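Local coordinates for peptidase M16 inactive domain family protein (PDB 3GWB) that belongs to the M16 metallopeptidase family but, as an inactive-domain protein, probably lacks peptidase chemistry of its own, at residues 63-68 with 129-134; 122-127 with 186-191; 200-205 with 363-368; 233-238 with 307-312; 261-266 with 405-410. One frame throughout, in Å; residues are numbered along the deposited sequence.

Interaction 1 (63-68 with 129-134); sequences LNEGVA and LARIKN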
# COMPACT_ATOMS: atom_id res chain seq x y z
N LEU A 63 0.62 12.73 -14.53
CA LEU A 63 -0.17 13.93 -14.29
C LEU A 63 0.42 14.86 -13.24
O LEU A 63 0.66 16.04 -13.51
CB LEU A 63 -1.60 13.57 -13.89
CG LEU A 63 -2.42 12.75 -14.89
CD1 LEU A 63 -3.80 12.48 -14.32
CD2 LEU A 63 -2.54 13.50 -16.22
N ASN A 64 0.66 14.34 -12.04
CA ASN A 64 1.20 15.17 -10.96
C ASN A 64 2.72 15.19 -10.88
O ASN A 64 3.27 15.49 -9.82
CB ASN A 64 0.62 14.72 -9.62
CG ASN A 64 1.22 13.44 -9.12
OD1 ASN A 64 1.63 12.59 -9.91
ND2 ASN A 64 1.27 13.27 -7.81
N GLU A 65 3.39 14.87 -11.98
CA GLU A 65 4.85 14.89 -12.03
C GLU A 65 5.36 16.27 -12.41
O GLU A 65 6.56 16.53 -12.35
CB GLU A 65 5.38 13.87 -13.04
CG GLU A 65 5.32 12.43 -12.57
CD GLU A 65 6.12 12.19 -11.30
OE1 GLU A 65 7.25 12.72 -11.18
OE2 GLU A 65 5.63 11.45 -10.43
N GLY A 66 4.45 17.16 -12.81
CA GLY A 66 4.87 18.50 -13.18
C GLY A 66 3.86 19.34 -13.95
O GLY A 66 3.06 18.82 -14.74
N VAL A 67 3.89 20.64 -13.69
CA VAL A 67 3.03 21.60 -14.38
C VAL A 67 3.93 22.80 -14.65
O VAL A 67 5.08 22.82 -14.19
CB VAL A 67 1.81 22.04 -13.53
CG1 VAL A 67 0.96 20.82 -13.19
CG2 VAL A 67 2.28 22.74 -12.27
N ALA A 68 3.43 23.78 -15.39
CA ALA A 68 4.22 24.97 -15.71
C ALA A 68 4.93 25.56 -14.49
O ALA A 68 4.28 25.99 -13.54
CB ALA A 68 3.32 26.03 -16.35
N LEU A 129 9.55 10.89 -16.64
CA LEU A 129 9.20 9.78 -17.53
C LEU A 129 10.25 8.68 -17.47
O LEU A 129 9.93 7.49 -17.55
CB LEU A 129 9.07 10.28 -18.98
CG LEU A 129 8.69 9.25 -20.05
CD1 LEU A 129 7.30 8.69 -19.77
CD2 LEU A 129 8.75 9.91 -21.42
N ALA A 130 11.51 9.07 -17.32
CA ALA A 130 12.60 8.11 -17.24
C ALA A 130 12.50 7.38 -15.91
O ALA A 130 12.70 6.17 -15.84
CB ALA A 130 13.93 8.84 -17.36
N ARG A 131 12.17 8.11 -14.85
CA ARG A 131 12.05 7.52 -13.53
C ARG A 131 10.89 6.52 -13.48
O ARG A 131 11.03 5.44 -12.91
CB ARG A 131 11.83 8.60 -12.48
CG ARG A 131 12.09 8.13 -11.06
CD ARG A 131 11.60 9.14 -10.03
NE ARG A 131 10.16 9.07 -9.84
CZ ARG A 131 9.31 10.05 -10.13
NH1 ARG A 131 9.75 11.20 -10.63
NH2 ARG A 131 8.01 9.89 -9.90
N ILE A 132 9.76 6.89 -14.07
CA ILE A 132 8.59 6.03 -14.08
C ILE A 132 8.81 4.79 -14.93
O ILE A 132 8.45 3.68 -14.52
CB ILE A 132 7.34 6.78 -14.61
CG1 ILE A 132 7.10 8.04 -13.77
CG2 ILE A 132 6.11 5.88 -14.52
CD1 ILE A 132 6.93 7.77 -12.30
N LYS A 133 9.39 4.96 -16.12
CA LYS A 133 9.66 3.82 -16.99
C LYS A 133 10.60 2.85 -16.29
O LYS A 133 10.44 1.64 -16.42
CB LYS A 133 10.31 4.25 -18.31
CG LYS A 133 9.40 5.05 -19.23
CD LYS A 133 10.04 5.15 -20.61
CE LYS A 133 9.18 5.93 -21.58
NZ LYS A 133 9.77 5.92 -22.95
N ASN A 134 11.58 3.39 -15.57
CA ASN A 134 12.55 2.57 -14.85
C ASN A 134 11.87 1.71 -13.79
O ASN A 134 12.20 0.53 -13.63
CB ASN A 134 13.62 3.45 -14.18
CG ASN A 134 14.77 2.63 -13.60
OD1 ASN A 134 15.62 2.13 -14.34
ND2 ASN A 134 14.79 2.49 -12.28

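Interaction 2 (122-127 with 186-191); sequences PTFPAD and AFHAKA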
# COMPACT_ATOMS: atom_id res chain seq x y z
N PRO A 122 -0.74 19.03 -17.67
CA PRO A 122 0.51 18.42 -17.20
C PRO A 122 1.63 18.71 -18.21
O PRO A 122 1.37 18.84 -19.41
CB PRO A 122 0.15 16.93 -17.14
CG PRO A 122 -0.82 16.79 -18.28
CD PRO A 122 -1.71 18.00 -18.09
N THR A 123 2.87 18.82 -17.72
CA THR A 123 4.01 19.10 -18.59
C THR A 123 4.85 17.88 -18.97
O THR A 123 5.73 17.98 -19.83
CB THR A 123 4.95 20.14 -17.96
OG1 THR A 123 5.34 19.68 -16.65
CG2 THR A 123 4.25 21.48 -17.84
N PHE A 124 4.58 16.75 -18.33
CA PHE A 124 5.31 15.51 -18.59
C PHE A 124 6.82 15.74 -18.65
O PHE A 124 7.42 15.68 -19.73
CB PHE A 124 4.84 14.88 -19.91
CG PHE A 124 3.35 14.66 -19.98
CD1 PHE A 124 2.74 13.69 -19.20
CD2 PHE A 124 2.57 15.43 -20.84
CE1 PHE A 124 1.36 13.49 -19.26
CE2 PHE A 124 1.19 15.24 -20.91
CZ PHE A 124 0.58 14.26 -20.12
N PRO A 125 7.45 16.00 -17.50
CA PRO A 125 8.90 16.24 -17.45
C PRO A 125 9.69 15.01 -17.89
O PRO A 125 9.38 13.88 -17.50
CB PRO A 125 9.15 16.58 -15.98
CG PRO A 125 7.84 17.13 -15.52
CD PRO A 125 6.85 16.21 -16.18
N ALA A 126 10.72 15.24 -18.70
CA ALA A 126 11.56 14.18 -19.22
C ALA A 126 12.21 13.31 -18.15
O ALA A 126 12.30 12.09 -18.30
CB ALA A 126 12.63 14.77 -20.14
N ASP A 127 12.65 13.94 -17.06
CA ASP A 127 13.31 13.19 -16.00
C ASP A 127 12.33 12.33 -15.20
O ASP A 127 12.73 11.34 -14.58
CB ASP A 127 14.05 14.15 -15.07
CG ASP A 127 13.11 15.05 -14.28
OD1 ASP A 127 12.14 15.57 -14.87
OD2 ASP A 127 13.36 15.24 -13.07
N ALA A 186 -0.41 13.46 -26.89
CA ALA A 186 -1.52 13.17 -27.79
C ALA A 186 -2.60 12.34 -27.10
O ALA A 186 -3.79 12.58 -27.31
CB ALA A 186 -1.01 12.44 -29.03
N PHE A 187 -2.19 11.37 -26.29
CA PHE A 187 -3.16 10.54 -25.58
C PHE A 187 -3.95 11.40 -24.59
O PHE A 187 -5.16 11.26 -24.48
CB PHE A 187 -2.47 9.41 -24.81
CG PHE A 187 -3.43 8.49 -24.11
CD1 PHE A 187 -4.18 7.57 -24.84
CD2 PHE A 187 -3.66 8.59 -22.74
CE1 PHE A 187 -5.13 6.76 -24.22
CE2 PHE A 187 -4.60 7.78 -22.11
CZ PHE A 187 -5.34 6.87 -22.85
N HIS A 188 -3.25 12.27 -23.88
CA HIS A 188 -3.88 13.16 -22.90
C HIS A 188 -4.91 14.09 -23.54
O HIS A 188 -6.00 14.28 -23.01
CB HIS A 188 -2.81 13.97 -22.17
CG HIS A 188 -3.34 14.85 -21.09
ND1 HIS A 188 -3.69 16.17 -21.30
CD2 HIS A 188 -3.63 14.59 -19.79
CE1 HIS A 188 -4.18 16.68 -20.18
NE2 HIS A 188 -4.15 15.74 -19.25
N ALA A 189 -4.56 14.67 -24.69
CA ALA A 189 -5.45 15.60 -25.38
C ALA A 189 -6.73 14.90 -25.84
O ALA A 189 -7.80 15.51 -25.95
CB ALA A 189 -4.73 16.22 -26.58
N LYS A 190 -6.60 13.60 -26.11
CA LYS A 190 -7.72 12.79 -26.57
C LYS A 190 -8.54 12.15 -25.46
O LYS A 190 -9.77 12.25 -25.44
CB LYS A 190 -7.19 11.68 -27.49
CG LYS A 190 -8.22 10.64 -27.90
CD LYS A 190 -7.67 9.67 -28.95
CE LYS A 190 -6.61 8.74 -28.39
NZ LYS A 190 -7.18 7.85 -27.34
N ALA A 191 -7.86 11.49 -24.53
CA ALA A 191 -8.52 10.77 -23.44
C ALA A 191 -8.90 11.59 -22.22
O ALA A 191 -9.81 11.23 -21.47
CB ALA A 191 -7.66 9.57 -23.02

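Interaction 3 (200-205 with 363-368); sequences ALVGDL and ASNADI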
# COMPACT_ATOMS: atom_id res chain seq x y z
N ALA A 200 -17.49 13.86 -10.22
CA ALA A 200 -18.27 13.49 -9.03
C ALA A 200 -17.80 14.32 -7.84
O ALA A 200 -16.60 14.43 -7.60
CB ALA A 200 -18.11 12.00 -8.75
N LEU A 201 -18.75 14.88 -7.11
CA LEU A 201 -18.44 15.73 -5.95
C LEU A 201 -19.30 15.40 -4.75
O LEU A 201 -20.51 15.27 -4.87
CB LEU A 201 -18.70 17.20 -6.31
CG LEU A 201 -17.61 18.08 -6.92
CD1 LEU A 201 -18.24 19.40 -7.39
CD2 LEU A 201 -16.53 18.35 -5.86
N VAL A 202 -18.67 15.27 -3.58
CA VAL A 202 -19.40 14.98 -2.36
C VAL A 202 -18.80 15.72 -1.17
O VAL A 202 -17.59 15.63 -0.92
CB VAL A 202 -19.39 13.48 -2.02
CG1 VAL A 202 -20.20 13.24 -0.77
CG2 VAL A 202 -19.96 12.66 -3.18
N GLY A 203 -19.64 16.45 -0.44
CA GLY A 203 -19.11 17.15 0.72
C GLY A 203 -19.80 18.41 1.18
O GLY A 203 -20.94 18.69 0.83
N ASP A 204 -19.06 19.17 1.98
CA ASP A 204 -19.54 20.42 2.56
C ASP A 204 -19.56 21.55 1.53
O ASP A 204 -18.79 22.51 1.62
CB ASP A 204 -18.65 20.78 3.75
CG ASP A 204 -19.11 22.02 4.47
OD1 ASP A 204 -20.34 22.25 4.52
OD2 ASP A 204 -18.24 22.75 5.00
N LEU A 205 -20.47 21.44 0.57
CA LEU A 205 -20.59 22.44 -0.49
C LEU A 205 -22.05 22.65 -0.81
O LEU A 205 -22.87 21.74 -0.65
CB LEU A 205 -19.88 21.96 -1.76
CG LEU A 205 -18.39 21.60 -1.77
CD1 LEU A 205 -18.07 20.79 -3.04
CD2 LEU A 205 -17.57 22.87 -1.70
N ALA A 363 -22.61 6.32 5.20
CA ALA A 363 -21.61 6.35 4.15
C ALA A 363 -20.79 7.65 4.13
O ALA A 363 -21.34 8.75 4.21
CB ALA A 363 -22.27 6.12 2.79
N SER A 364 -19.47 7.50 4.01
CA SER A 364 -18.56 8.64 3.99
C SER A 364 -18.53 9.29 2.62
O SER A 364 -19.02 8.72 1.64
CB SER A 364 -17.14 8.17 4.33
OG SER A 364 -16.66 7.27 3.35
N ASN A 365 -17.95 10.48 2.55
CA ASN A 365 -17.85 11.19 1.28
C ASN A 365 -17.07 10.36 0.26
O ASN A 365 -17.45 10.29 -0.91
CB ASN A 365 -17.20 12.56 1.48
CG ASN A 365 -18.04 13.50 2.34
OD1 ASN A 365 -19.21 13.23 2.60
ND2 ASN A 365 -17.45 14.61 2.76
N ALA A 366 -15.99 9.71 0.69
CA ALA A 366 -15.16 8.90 -0.21
C ALA A 366 -15.93 7.72 -0.81
O ALA A 366 -15.79 7.41 -1.99
CB ALA A 366 -13.92 8.39 0.51
N ASP A 367 -16.73 7.05 0.02
CA ASP A 367 -17.49 5.91 -0.46
C ASP A 367 -18.56 6.38 -1.44
O ASP A 367 -18.76 5.78 -2.49
CB ASP A 367 -18.14 5.15 0.70
CG ASP A 367 -17.14 4.32 1.48
OD1 ASP A 367 -16.38 3.55 0.85
OD2 ASP A 367 -17.12 4.43 2.73
N ILE A 368 -19.25 7.46 -1.08
CA ILE A 368 -20.31 8.00 -1.94
C ILE A 368 -19.73 8.48 -3.27
O ILE A 368 -20.23 8.11 -4.34
CB ILE A 368 -21.05 9.17 -1.25
CG1 ILE A 368 -21.68 8.69 0.05
CG2 ILE A 368 -22.14 9.72 -2.17
CD1 ILE A 368 -22.69 7.57 -0.13

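Interaction 4 (233-238 with 307-312); sequences PAEPKA and QARGPF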
# COMPACT_ATOMS: atom_id res chain seq x y z
N PRO A 233 -16.65 -8.55 -25.97
CA PRO A 233 -15.73 -9.64 -26.32
C PRO A 233 -16.50 -10.86 -26.80
O PRO A 233 -17.71 -10.97 -26.58
CB PRO A 233 -15.01 -9.90 -25.00
CG PRO A 233 -16.10 -9.69 -24.00
CD PRO A 233 -16.76 -8.41 -24.50
N ALA A 234 -15.81 -11.78 -27.46
CA ALA A 234 -16.44 -13.00 -27.94
C ALA A 234 -16.32 -14.03 -26.83
O ALA A 234 -15.39 -13.98 -26.02
CB ALA A 234 -15.73 -13.50 -29.18
N GLU A 235 -17.28 -14.95 -26.77
CA GLU A 235 -17.26 -16.01 -25.76
C GLU A 235 -16.08 -16.93 -26.04
O GLU A 235 -16.04 -17.60 -27.07
CB GLU A 235 -18.55 -16.82 -25.83
CG GLU A 235 -19.78 -16.12 -25.28
CD GLU A 235 -19.79 -16.10 -23.77
OE1 GLU A 235 -18.82 -15.56 -23.18
OE2 GLU A 235 -20.75 -16.62 -23.17
N PRO A 236 -15.10 -16.97 -25.13
CA PRO A 236 -13.94 -17.84 -25.34
C PRO A 236 -14.30 -19.31 -25.12
O PRO A 236 -15.24 -19.61 -24.39
CB PRO A 236 -12.95 -17.34 -24.30
CG PRO A 236 -13.86 -17.01 -23.16
CD PRO A 236 -14.99 -16.26 -23.84
N LYS A 237 -13.56 -20.21 -25.76
CA LYS A 237 -13.81 -21.64 -25.60
C LYS A 237 -13.16 -22.09 -24.29
O LYS A 237 -12.13 -21.55 -23.88
CB LYS A 237 -13.22 -22.42 -26.77
CG LYS A 237 -11.73 -22.17 -26.99
CD LYS A 237 -11.14 -23.11 -28.04
CE LYS A 237 -9.68 -22.77 -28.31
NZ LYS A 237 -8.86 -22.76 -27.06
N ALA A 238 -13.76 -23.08 -23.63
CA ALA A 238 -13.21 -23.59 -22.38
C ALA A 238 -11.84 -24.19 -22.65
O ALA A 238 -11.63 -24.85 -23.67
CB ALA A 238 -14.14 -24.65 -21.79
N GLN A 307 -17.26 -1.71 -18.67
CA GLN A 307 -18.08 -1.18 -19.75
C GLN A 307 -18.54 -2.35 -20.60
O GLN A 307 -19.71 -2.46 -20.94
CB GLN A 307 -17.27 -0.20 -20.60
CG GLN A 307 -18.11 0.66 -21.54
CD GLN A 307 -17.27 1.70 -22.26
OE1 GLN A 307 -16.46 1.37 -23.13
NE2 GLN A 307 -17.44 2.97 -21.89
N ALA A 308 -17.60 -3.22 -20.95
CA ALA A 308 -17.92 -4.41 -21.72
C ALA A 308 -17.94 -5.53 -20.69
O ALA A 308 -17.63 -5.29 -19.52
CB ALA A 308 -16.85 -4.68 -22.77
N ARG A 309 -18.29 -6.74 -21.10
CA ARG A 309 -18.33 -7.85 -20.15
C ARG A 309 -17.02 -8.05 -19.42
O ARG A 309 -15.98 -8.34 -20.02
CB ARG A 309 -18.72 -9.15 -20.86
CG ARG A 309 -20.18 -9.20 -21.27
CD ARG A 309 -20.49 -10.51 -21.96
NE ARG A 309 -20.57 -11.64 -21.04
CZ ARG A 309 -20.59 -12.91 -21.44
NH1 ARG A 309 -20.54 -13.20 -22.73
NH2 ARG A 309 -20.68 -13.89 -20.55
N GLY A 310 -17.07 -7.87 -18.10
CA GLY A 310 -15.89 -8.05 -17.28
C GLY A 310 -15.79 -9.51 -16.93
O GLY A 310 -16.72 -10.27 -17.19
N PRO A 311 -14.70 -9.95 -16.31
CA PRO A 311 -14.60 -11.37 -15.99
C PRO A 311 -15.19 -11.80 -14.64
O PRO A 311 -15.41 -10.98 -13.74
CB PRO A 311 -13.11 -11.61 -16.04
CG PRO A 311 -12.59 -10.35 -15.39
CD PRO A 311 -13.42 -9.26 -16.04
N PHE A 312 -15.45 -13.09 -14.52
CA PHE A 312 -15.90 -13.69 -13.28
C PHE A 312 -14.69 -14.57 -13.02
O PHE A 312 -14.26 -15.32 -13.91
CB PHE A 312 -17.13 -14.58 -13.45
CG PHE A 312 -17.36 -15.48 -12.26
CD1 PHE A 312 -17.88 -14.97 -11.07
CD2 PHE A 312 -17.00 -16.83 -12.31
CE1 PHE A 312 -18.02 -15.78 -9.94
CE2 PHE A 312 -17.12 -17.65 -11.18
CZ PHE A 312 -17.64 -17.13 -10.00

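Interaction 5 (261-266 with 405-410); sequences RDDPDY and NKHLNV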
# COMPACT_ATOMS: atom_id res chain seq x y z
N ARG A 261 -21.03 -3.84 -16.12
CA ARG A 261 -21.50 -3.06 -14.98
C ARG A 261 -22.96 -2.63 -14.92
O ARG A 261 -23.55 -2.59 -13.84
CB ARG A 261 -20.60 -1.83 -14.80
CG ARG A 261 -20.88 -1.05 -13.51
CD ARG A 261 -20.49 -1.85 -12.27
NE ARG A 261 -20.83 -1.17 -11.03
CZ ARG A 261 -22.07 -1.03 -10.55
NH1 ARG A 261 -23.10 -1.54 -11.22
NH2 ARG A 261 -22.28 -0.41 -9.39
N ASP A 262 -23.56 -2.31 -16.06
CA ASP A 262 -24.95 -1.88 -16.03
C ASP A 262 -25.99 -2.99 -16.22
O ASP A 262 -27.17 -2.70 -16.44
CB ASP A 262 -25.19 -0.78 -17.06
CG ASP A 262 -25.00 -1.27 -18.48
OD1 ASP A 262 -24.73 -2.48 -18.67
OD2 ASP A 262 -25.11 -0.44 -19.41
N ASP A 263 -25.55 -4.24 -16.12
CA ASP A 263 -26.46 -5.37 -16.28
C ASP A 263 -27.46 -5.34 -15.12
O ASP A 263 -27.07 -5.14 -13.96
CB ASP A 263 -25.69 -6.68 -16.27
CG ASP A 263 -26.53 -7.86 -16.71
OD1 ASP A 263 -27.46 -8.26 -15.97
OD2 ASP A 263 -26.28 -8.38 -17.82
N PRO A 264 -28.75 -5.54 -15.40
CA PRO A 264 -29.82 -5.53 -14.40
C PRO A 264 -29.67 -6.54 -13.26
O PRO A 264 -30.12 -6.28 -12.14
CB PRO A 264 -31.08 -5.77 -15.23
CG PRO A 264 -30.58 -6.64 -16.32
CD PRO A 264 -29.29 -5.96 -16.71
N ASP A 265 -29.06 -7.69 -13.55
CA ASP A 265 -28.87 -8.72 -12.52
C ASP A 265 -27.68 -8.46 -11.61
O ASP A 265 -27.29 -9.33 -10.83
CB ASP A 265 -28.69 -10.10 -13.17
CG ASP A 265 -29.93 -10.56 -13.90
OD1 ASP A 265 -31.04 -10.14 -13.49
OD2 ASP A 265 -29.79 -11.34 -14.86
N TYR A 266 -27.10 -7.27 -11.70
CA TYR A 266 -25.94 -6.93 -10.88
C TYR A 266 -26.13 -7.23 -9.40
O TYR A 266 -25.29 -7.88 -8.78
CB TYR A 266 -25.59 -5.45 -11.05
CG TYR A 266 -24.34 -5.07 -10.29
CD1 TYR A 266 -23.09 -5.53 -10.70
CD2 TYR A 266 -24.41 -4.27 -9.15
CE1 TYR A 266 -21.94 -5.22 -9.99
CE2 TYR A 266 -23.26 -3.94 -8.43
CZ TYR A 266 -22.03 -4.42 -8.86
OH TYR A 266 -20.89 -4.09 -8.15
N ASN A 405 -27.10 -18.69 -12.78
CA ASN A 405 -27.18 -19.64 -13.88
C ASN A 405 -27.34 -18.93 -15.23
O ASN A 405 -26.96 -19.47 -16.27
CB ASN A 405 -28.34 -20.61 -13.67
CG ASN A 405 -27.98 -21.79 -12.79
OD1 ASN A 405 -28.55 -21.97 -11.71
ND2 ASN A 405 -27.02 -22.59 -13.24
N LYS A 406 -27.90 -17.73 -15.20
CA LYS A 406 -28.11 -16.98 -16.43
C LYS A 406 -26.82 -16.34 -16.95
O LYS A 406 -26.70 -16.04 -18.14
CB LYS A 406 -29.16 -15.89 -16.21
CG LYS A 406 -29.48 -15.04 -17.43
CD LYS A 406 -30.48 -13.95 -17.06
CE LYS A 406 -30.80 -13.06 -18.24
NZ LYS A 406 -31.68 -11.92 -17.85
N HIS A 407 -25.84 -16.16 -16.07
CA HIS A 407 -24.60 -15.53 -16.46
C HIS A 407 -23.36 -16.41 -16.38
O HIS A 407 -22.30 -16.05 -16.90
CB HIS A 407 -24.39 -14.26 -15.63
CG HIS A 407 -25.44 -13.22 -15.86
ND1 HIS A 407 -25.50 -12.47 -17.02
CD2 HIS A 407 -26.50 -12.83 -15.11
CE1 HIS A 407 -26.55 -11.66 -16.97
NE2 HIS A 407 -27.17 -11.87 -15.82
N LEU A 408 -23.49 -17.57 -15.73
CA LEU A 408 -22.36 -18.48 -15.58
C LEU A 408 -22.72 -19.90 -15.98
O LEU A 408 -23.86 -20.32 -15.83
CB LEU A 408 -21.87 -18.48 -14.14
CG LEU A 408 -21.34 -17.15 -13.59
CD1 LEU A 408 -21.05 -17.31 -12.10
CD2 LEU A 408 -20.09 -16.73 -14.36
N ASN A 409 -21.73 -20.64 -16.47
CA ASN A 409 -21.94 -22.02 -16.89
C ASN A 409 -20.66 -22.79 -16.61
O ASN A 409 -19.57 -22.34 -16.93
CB ASN A 409 -22.26 -22.06 -18.38
CG ASN A 409 -22.62 -23.45 -18.87
OD1 ASN A 409 -21.82 -24.39 -18.78
ND2 ASN A 409 -23.83 -23.59 -19.41
N VAL A 410 -20.80 -23.97 -16.00
CA VAL A 410 -19.64 -24.78 -15.67
C VAL A 410 -18.83 -25.23 -16.89
O VAL A 410 -17.64 -25.49 -16.79
CB VAL A 410 -20.05 -26.04 -14.87
CG1 VAL A 410 -20.67 -25.63 -13.55
CG2 VAL A 410 -21.02 -26.89 -15.68

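Interaction 1 (63-68 with 129-134)
Glu65 and Arg131 carry the charged part of this contact, a bidentate salt bridge between a loop and the exposed flank of helix 126-143. The guanidinium comes in end-on: Arg131 NH2 lies 2.9 Å from Glu65 OE2, and Arg131 NH1 lies 3.0 Å from Glu65 OE1. A weak third bond, from Arg131 NH2 to Glu65 OE1 at 3.2 Å, makes OE1 a shared acceptor. Both main acceptors sit almost in the guanidinium plane, yet the donors reach the oxygens from above the carboxylate plane, because the two flat groups are turned 50° against each other. Arg131 leaves the helix with CG anti to the backbone N, and the bend at chi3 (79°) swings its nitrogens back to the loop. Ser128 OG, in the preceding turn, also bonds to Glu65 OE1, so a second-shell hydroxyl helps fix the rotation of the carboxylate.

Van der Waals contact adds little: Ile132 CD1 stands 4.3 Å from Glu65 OE2, and the isoleucine otherwise leans on Leu58 and Met62 of helix 55-62, as Leu129 does.

Residues 63-68 thus leave helix 55-62 and are fastened to helix 126-143 within the helical part of the M16 alpha/beta fold. In active relatives the equivalent of helix 55-62 carries the HXXEH zinc motif, which the sequence here does not preserve.

Interaction 2 (122-127 with 186-191)
The nearest CA atoms across the contact, those of Pro122 and His188, are 8.9 Å apart, so the contact is made by side chains spanning the gap. Residues 122-125 form an irregular approach to helix 126-143, with Pro125 at its N-cap, whereas 186-191 is the last part of helix 181-191. Phe124 has a positive phi (46°), which sets the turn in the chain just ahead of the helix.

His188 is the shared partner. Pro122 CG lies over one face of the imidazole, 3.8 Å from its centroid, a CH-pi contact; Pro122 CD comes within 3.5 Å of His188 CE1. Phe124 directs its edge toward the imidazole face in an offset edge-to-face pair, planes 74° apart, and its CZ also reaches His188 CB at 4.0 Å. The imidazole of His188 is brought there by a chi1 of -176°, which puts CG anti to the backbone N. The polar end of His188 is satisfied outside the two segments: NE2 bonds to the carbonyl of Val119, which helps fix the ring's rotation, and Tyr192 stacks on it.

With Phe124 also touching Leu181 and Leu184, CH-pi and edge-to-face contacts on one histidine pack the loop that leads into helix 126-143 against the last turns of helix 181-191, within the helical layer of an M16-type alpha/beta domain.

Interaction 3 (200-205 with 363-368)
Val202 and Asn365 cross obliquely, the valine rising from the end of strand 197-203 and the asparagine from the first turn of helix 365-377. With chi1 at -179°, Val202 sends CG1 toward the asparagine, where it meets OD1 at 3.5 Å, while CG2 is turned to the next helical turn. There Ile368 stands at about a right angle to the valine, and the two CG2 methyls, one from Val202 and one from Ile368, touch at 3.8 Å. The strand belongs to the six-stranded mixed sheet built from the first half of the chain, whereas the helix comes from the second half, so the contact ties the two halves of the M16 fold together. The amide of Asn365 lies along the strand end, its ND2 3.7 Å from Gly203 CA. The backbone angles of Gly203 (152/-162) bring the place of a CB against the carbonyl O of Val202, which calls for glycine. With an alanine in place of Asn365, the amide beside Val202 CG1 and Gly203 CA would be gone, which would probably leave a small gap at the strand end. The helix start is capped by Ser364, whose OG accepts a weak 3.3 Å bond from Asp367 N and donates to Asp367 OD2 at 2.9 Å.

Interaction 4 (233-238 with 307-312)
Glu235 OE1 lies 3.0 Å from Arg309 NH1, a salt bridge that joins the linker before strand 239-244 to the loop leading into strand 311-319, two strands of the five-stranded mixed sheet in the second half of this M16 fold. The pair is a charge contact and not a bidentate grip: the carboxylate and guanidinium planes are 59° apart, OE1 meets the guanidinium obliquely, and Glu235 OE2 stays 3.5 Å from Arg309 NH1. The glutamate reaches the arginine by bending at chi2 (-76°), and the arginine turns at chi3 (74°).

The firmer anchors of Arg309 are elsewhere. Its NE donates to the carbonyl of Gly258 and its NH2, weakly, to that of Leu257, which fixes the guanidinium beside the end of strand 249-257 and leaves NH1 facing the glutamate.

Behind the charges, Pro233 provides the apolar half of the contact. Its ring packs at about a right angle to the arginine side chain, with Pro233 CG 4.1 Å from Arg309 CB, next to the hydrogen bond from Arg309 N to Gln232 OE1. On the preceding residue the methyl takes part too, Pro233 CD standing 4.1 Å from Ala308 CB.

Interaction 5 (261-266 with 405-410)
Two carboxylates, Asp263 and Asp265, meet the imidazole of His407 from different directions, and only one of them is hydrogen-bonded to it. His407 NE2 donates to Asp265 OD2 at 2.8 Å with an N-H...O angle of 154°. The oxygen lies near the ring plane and receives the bond on its anti lone pair, the side away from OD1; the carboxylate and ring planes stand 71° apart. Asp263 comes in obliquely, its OD2 3.4 Å from His407 CE1, a close approach to a ring carbon with the planes 84° apart.

The same Asp265 OD2 also meets a lysine. Lys406, extended beyond CG, lays its chain across the aspartate, and its NZ forms a long salt bridge of 3.6 Å to OD2.

Asp263 also shapes the loop. Its OD1, again through an anti lone pair, accepts from Asp265 N at 3.0 Å, an Asx turn inside the type I beta turn from Asp263 to Tyr266. An alanine at Asp263 would probably leave Asp265 N without its side-chain acceptor and let the turn that presents the Asp265 carboxylate move more freely.

Asp265 is the N-cap residue of helix 266-277, while Lys406 and His407 end helix 397-407, so the contact joins the start of one helix to the end of another at the protein surface. With two carboxylates beside the imidazole, a protonated His407 is likely to be stabilised, and its link to Asp265 may then have partly ionic character, although the nearby ammonium of Lys406 probably offsets part of this effect.

How the interactions relate
The five contacts fall into three places. Interactions 1 and 2 have centres 9 Å apart, share helix 126-143, and touch directly, Gly66 O lying 3.0 Å from Thr123 N, a probable hydrogen bond; their segments alternate along the chain. Interactions 4 and 5, with centres 11 Å apart, also alternate and meet where Phe312 CG packs 3.7 Å from Leu408 CD2, around the five-stranded sheet. Interaction 3 stands apart, 29 to 33 Å from every other centre, on the six-stranded sheet; its long loop encloses interaction 4. Interactions 1 and 5 lie on opposite sides of the chain's centre, 40 Å apart. Each half of the M16 fold thus has its own cluster, and interaction 3 separately joins a strand from the first half of the chain to a helix from the second.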